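Phosphoethanolamine N-methyltransferase 1 (Haemonchus contortus, PDB 4KRG) probably catalyses the S-adenosylmethionine-dependent N-methylation of phosphoethanolamine, a step in nematode phosphocholine biosynthesis. Local coordinates at residues A[265-268]-A[269-272]; A[353-357]-A[358-362]. One frame throughout, in Å; residues are numbered along the deposited sequence. Where two conformers were deposited one is given.

Contact 1: A[265-268]-A[269-272]; sequences KTWD and EKLD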
loop_
_atom_site.group_PDB
_atom_site.type_symbol
_atom_site.label_atom_id
_atom_site.label_comp_id
_atom_site.label_asym_id
_atom_site.label_seq_id
_atom_site.Cartn_x
_atom_site.Cartn_y
_atom_site.Cartn_z
ATOM N N LYS A 265 -13.966 -2.622 -9.771
ATOM C CA LYS A 265 -14.197 -3.555 -10.872
ATOM C C LYS A 265 -14.255 -2.879 -12.242
ATOM O O LYS A 265 -13.777 -3.442 -13.228
ATOM C CB LYS A 265 -15.445 -4.417 -10.643
ATOM C CG LYS A 265 -15.266 -5.589 -9.674
ATOM C CD LYS A 265 -13.881 -6.240 -9.769
ATOM C CE LYS A 265 -13.636 -6.970 -11.088
ATOM N NZ LYS A 265 -12.221 -7.425 -11.190
ATOM N N THR A 266 -14.813 -1.674 -12.315
ATOM C CA THR A 266 -14.837 -0.966 -13.595
ATOM C C THR A 266 -13.430 -0.564 -14.038
ATOM O O THR A 266 -13.134 -0.539 -15.231
ATOM C CB THR A 266 -15.754 0.276 -13.590
ATOM O OG1 THR A 266 -15.114 1.352 -12.897
ATOM C CG2 THR A 266 -17.088 -0.036 -12.937
ATOM N N TRP A 267 -12.567 -0.246 -13.081
ATOM C CA TRP A 267 -11.191 0.102 -13.407
ATOM C C TRP A 267 -10.388 -1.114 -13.868
ATOM O O TRP A 267 -9.599 -1.021 -14.811
ATOM C CB TRP A 267 -10.518 0.846 -12.250
ATOM C CG TRP A 267 -10.993 2.267 -12.160
ATOM C CD1 TRP A 267 -11.667 2.852 -11.126
ATOM C CD2 TRP A 267 -10.860 3.276 -13.169
ATOM N NE1 TRP A 267 -11.947 4.162 -11.424
ATOM C CE2 TRP A 267 -11.464 4.446 -12.675
ATOM C CE3 TRP A 267 -10.282 3.296 -14.446
ATOM C CZ2 TRP A 267 -11.509 5.632 -13.413
ATOM C CZ3 TRP A 267 -10.325 4.469 -15.172
ATOM C CH2 TRP A 267 -10.932 5.623 -14.656
ATOM N N ASP A 268 -10.611 -2.256 -13.224
ATOM C CA ASP A 268 -10.014 -3.503 -13.689
ATOM C C ASP A 268 -10.374 -3.767 -15.151
ATOM O O ASP A 268 -9.536 -4.182 -15.939
ATOM C CB ASP A 268 -10.474 -4.686 -12.835
ATOM C CG ASP A 268 -10.158 -4.509 -11.374
ATOM O OD1 ASP A 268 -9.256 -3.710 -11.040
ATOM O OD2 ASP A 268 -10.817 -5.183 -10.553
ATOM N N GLU A 269 -11.626 -3.514 -15.506
ATOM C CA GLU A 269 -12.102 -3.743 -16.869
ATOM C C GLU A 269 -11.445 -2.822 -17.876
ATOM O O GLU A 269 -11.265 -3.186 -19.034
ATOM C CB GLU A 269 -13.614 -3.543 -16.951
ATOM C CG GLU A 269 -14.429 -4.568 -16.196
ATOM C CD GLU A 269 -15.920 -4.298 -16.290
ATOM O OE1 GLU A 269 -16.305 -3.116 -16.442
ATOM O OE2 GLU A 269 -16.704 -5.269 -16.220
ATOM N N LYS A 270 -11.110 -1.615 -17.445
ATOM C CA LYS A 270 -10.465 -0.668 -18.343
ATOM C C LYS A 270 -8.975 -0.952 -18.503
ATOM O O LYS A 270 -8.422 -0.793 -19.587
ATOM C CB LYS A 270 -10.674 0.767 -17.853
ATOM C CG LYS A 270 -12.121 1.207 -17.822
ATOM C CD LYS A 270 -12.233 2.667 -17.421
ATOM C CE LYS A 270 -13.676 3.058 -17.147
ATOM N NZ LYS A 270 -13.784 4.378 -16.460
ATOM N N LEU A 271 -8.330 -1.387 -17.427
ATOM C CA LEU A 271 -6.870 -1.389 -17.384
ATOM C C LEU A 271 -6.159 -2.743 -17.449
ATOM O O LEU A 271 -4.984 -2.796 -17.797
ATOM C CB LEU A 271 -6.384 -0.607 -16.160
ATOM C CG LEU A 271 -6.425 0.910 -16.324
ATOM C CD1 LEU A 271 -6.086 1.605 -15.026
ATOM C CD2 LEU A 271 -5.453 1.329 -17.402
ATOM N N ASP A 272 -6.845 -3.831 -17.124
ATOM C CA ASP A 272 -6.158 -5.119 -16.995
ATOM C C ASP A 272 -5.558 -5.684 -18.294
ATOM O O ASP A 272 -4.554 -6.396 -18.265
ATOM C CB ASP A 272 -7.056 -6.163 -16.330
ATOM C CG ASP A 272 -7.249 -5.918 -14.843
ATOM O OD1 ASP A 272 -6.558 -5.048 -14.264
ATOM O OD2 ASP A 272 -8.104 -6.619 -14.258
HETATM O O HOH W 1 -15.080 0.101 -17.059
HETATM O O HOH W 2 -6.702 -4.710 -11.600
#

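Contact 2: A[353-357]-A[358-362]; sequences GWNES and LSSSI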
loop_
_atom_site.group_PDB
_atom_site.type_symbol
_atom_site.label_atom_id
_atom_site.label_comp_id
_atom_site.label_asym_id
_atom_site.label_seq_id
_atom_site.Cartn_x
_atom_site.Cartn_y
_atom_site.Cartn_z
ATOM N N GLY A 353 4.136 1.712 -5.126
ATOM C CA GLY A 353 3.673 2.137 -3.822
ATOM C C GLY A 353 2.565 3.138 -4.043
ATOM O O GLY A 353 2.519 3.800 -5.078
ATOM N N TRP A 354 1.652 3.235 -3.088
ATOM C CA TRP A 354 0.670 4.301 -3.115
ATOM C C TRP A 354 1.058 5.348 -2.080
ATOM O O TRP A 354 1.453 5.015 -0.960
ATOM C CB TRP A 354 -0.744 3.781 -2.832
ATOM C CG TRP A 354 -1.745 4.895 -2.704
ATOM C CD1 TRP A 354 -2.511 5.425 -3.696
ATOM C CD2 TRP A 354 -2.060 5.641 -1.515
ATOM N NE1 TRP A 354 -3.289 6.446 -3.202
ATOM C CE2 TRP A 354 -3.028 6.595 -1.878
ATOM C CE3 TRP A 354 -1.606 5.584 -0.198
ATOM C CZ2 TRP A 354 -3.558 7.495 -0.944
ATOM C CZ3 TRP A 354 -2.137 6.474 0.718
ATOM C CH2 TRP A 354 -3.104 7.419 0.341
ATOM N N ASN A 355 0.952 6.613 -2.467
ATOM C CA ASN A 355 1.050 7.719 -1.532
ATOM C C ASN A 355 -0.015 8.753 -1.871
ATOM O O ASN A 355 -0.484 8.817 -3.000
ATOM C CB ASN A 355 2.436 8.354 -1.589
ATOM C CG ASN A 355 3.534 7.347 -1.383
ATOM O OD1 ASN A 355 3.906 6.633 -2.309
ATOM N ND2 ASN A 355 4.063 7.281 -0.163
ATOM N N GLU A 356 -0.395 9.561 -0.891
ATOM C CA GLU A 356 -1.411 10.584 -1.102
ATOM C C GLU A 356 -0.920 11.677 -2.052
ATOM O O GLU A 356 -1.706 12.264 -2.786
ATOM C CB GLU A 356 -1.797 11.207 0.239
ATOM C CG GLU A 356 -3.113 11.957 0.243
ATOM C CD GLU A 356 -3.534 12.354 1.648
ATOM O OE1 GLU A 356 -2.676 12.312 2.558
ATOM O OE2 GLU A 356 -4.714 12.703 1.848
ATOM N N SER A 357 0.386 11.940 -2.029
ATOM C CA SER A 357 0.979 13.032 -2.802
ATOM C C SER A 357 2.441 12.752 -3.053
ATOM O O SER A 357 2.987 11.789 -2.519
ATOM C CB SER A 357 0.887 14.327 -2.013
ATOM O OG SER A 357 1.712 14.257 -0.862
ATOM N N LEU A 358 3.083 13.612 -3.838
ATOM C CA LEU A 358 4.523 13.516 -4.042
ATOM C C LEU A 358 5.269 13.691 -2.723
ATOM O O LEU A 358 6.207 12.949 -2.426
ATOM C CB LEU A 358 4.996 14.567 -5.053
ATOM C CG LEU A 358 6.506 14.693 -5.291
ATOM C CD1 LEU A 358 7.107 13.383 -5.771
ATOM C CD2 LEU A 358 6.797 15.795 -6.297
ATOM N N SER A 359 4.838 14.681 -1.947
ATOM C CA SER A 359 5.443 14.992 -0.655
ATOM C C SER A 359 5.486 13.768 0.256
ATOM O O SER A 359 6.464 13.539 0.964
ATOM C CB SER A 359 4.668 16.123 0.018
ATOM O OG SER A 359 5.206 16.428 1.287
ATOM N N SER A 360 4.419 12.980 0.221
ATOM C CA SER A 360 4.321 11.760 1.024
ATOM C C SER A 360 5.426 10.765 0.662
ATOM O O SER A 360 6.099 10.219 1.538
ATOM C CB SER A 360 2.949 11.110 0.841
ATOM O OG SER A 360 2.928 9.809 1.406
ATOM N N SER A 361 5.612 10.546 -0.637
ATOM C CA SER A 361 6.627 9.613 -1.115
ATOM C C SER A 361 8.029 10.121 -0.793
ATOM O O SER A 361 8.923 9.351 -0.445
ATOM C CB SER A 361 6.483 9.370 -2.619
ATOM O OG SER A 361 7.446 8.428 -3.049
ATOM N N ILE A 362 8.226 11.425 -0.918
ATOM C CA ILE A 362 9.530 12.002 -0.621
ATOM C C ILE A 362 9.891 11.794 0.851
ATOM O O ILE A 362 11.025 11.442 1.160
ATOM C CB ILE A 362 9.607 13.485 -1.037
ATOM C CG1 ILE A 362 9.651 13.590 -2.561
ATOM C CG2 ILE A 362 10.825 14.172 -0.425
ATOM C CD1 ILE A 362 9.757 15.009 -3.062
HETATM O O HOH W 3 6.739 6.154 -2.595
HETATM O O HOH W 4 0.412 9.324 1.873
#

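Contact 1: A[265-268]-A[269-272]
Lys270 lays its ammonium group over one face of the Trp267 ring, one turn back on the same helix. This is a cation-pi contact: NZ stands 3.9 Å from the centroid of the six-membered ring, 22° off the ring normal. With CG anti to the carbonyl carbon (chi1 -63°) and the chain extended beyond it, Lys270 runs across the ring, and its CD packs 3.5 Å from Trp267 CZ3.

The acidic pair Asp268 and Asp272 lies side by side, the carboxylate planes 15° apart. Asp268 OD1 and Asp272 OD1 are 4.4 Å apart. A water donates to both oxygens and probably eases the repulsion. Asp268 is also gripped at OD2, where Lys265 NZ makes a salt bridge of 2.7 Å from the anti side. Arg336 pairs with the same oxygen, so two cations would help to offset the charge of this buried carboxylate.

The backbone makes regular helical bonds. Glu269 N donates to Lys265 O, Leu271 N to Trp267 O (2.9 Å), and Asp272 N to Asp268 O (3.0 Å). A second water donates to Thr266 O at 2.7 Å and weakly to Glu269 OE1.

The contact lies at the C-terminal end of helix 249-271. Helix 332-345 runs against it: Trp267 and Leu271 touch Leu334, and Asp268 and Leu271 touch Thr337. The Trp267 ring also meets that of Tyr333, and Leu271 touches Phe309 in a loop.

Contact 2: A[353-357]-A[358-362]
Asn355 and Ser357 meet Ser360 and Ser361 in a local polar contact at a helix start, where strand 350-354 gives way to helix 358-367. Asn355, just past the strand, reaches to the first turn of the helix. Its ND2 donates to Ser360 OG over 3.2 Å, with an N-H...O angle of 155°. The hydroxyl lies close to the amide plane. Chi1 of -54° sets Asn355 CG beside its own backbone N and puts the amide across Ser360 and Ser361. Asn355 CB also packs 3.4 Å from Ser360 OG.

Ser357 is the N-cap of the helix. Its OG accepts from Ser360 N at 3.2 Å and so satisfies an amide of the first turn. With chi1 at 67° the hydroxyl sits between the backbone N and the carbonyl carbon, and from there it faces that amide. Ser357 O takes two further bonds, from Ser360 N and Ser361 N, both weak.

Two waters lie at the turn. One donates to Asn355 OD1 at 2.9 Å; it also lies very close to Ser361 OG, a contact too short to be sure of. Ser361 OG bonds to Tyr299. With ND2 on Ser360 OG and OD1 on this water, both ends of the Asn355 amide are held, consistent with a fixed rotation. The other water accepts from Glu356 N and lies 2.6 Å from Ser360 OG, to which it is hydrogen-bonded.

On the strand side, Asn355 bonds through its backbone to Glu329, and its side chain touches Val328. Glu356 makes a salt bridge with Arg197. Leu358 packs on Tyr299 and Phe301 of strand 297-302.

In the fold
From the N terminus, the chain passes through the methyltransferase domain that carries S-adenosylhomocysteine and phosphoethanolamine, then reaches contact 1 near the end of helix 249-271. It runs on through strands 297-302 and 324-329 and helix 332-345, which packs against contact 1. Strand 350-354 follows and leads into contact 2. The two contacts are in series: neither nests in nor crosses the other. Each spans neighbouring residues and closes no long loop. Their centres lie about 23 Å apart and their nearest atoms about 12 Å. Contact 1 stays at the end of one helix, whose side chains pack on helix 332-345. Contact 2 links a strand paired with both 324-329 and 208-218 to the helix after it.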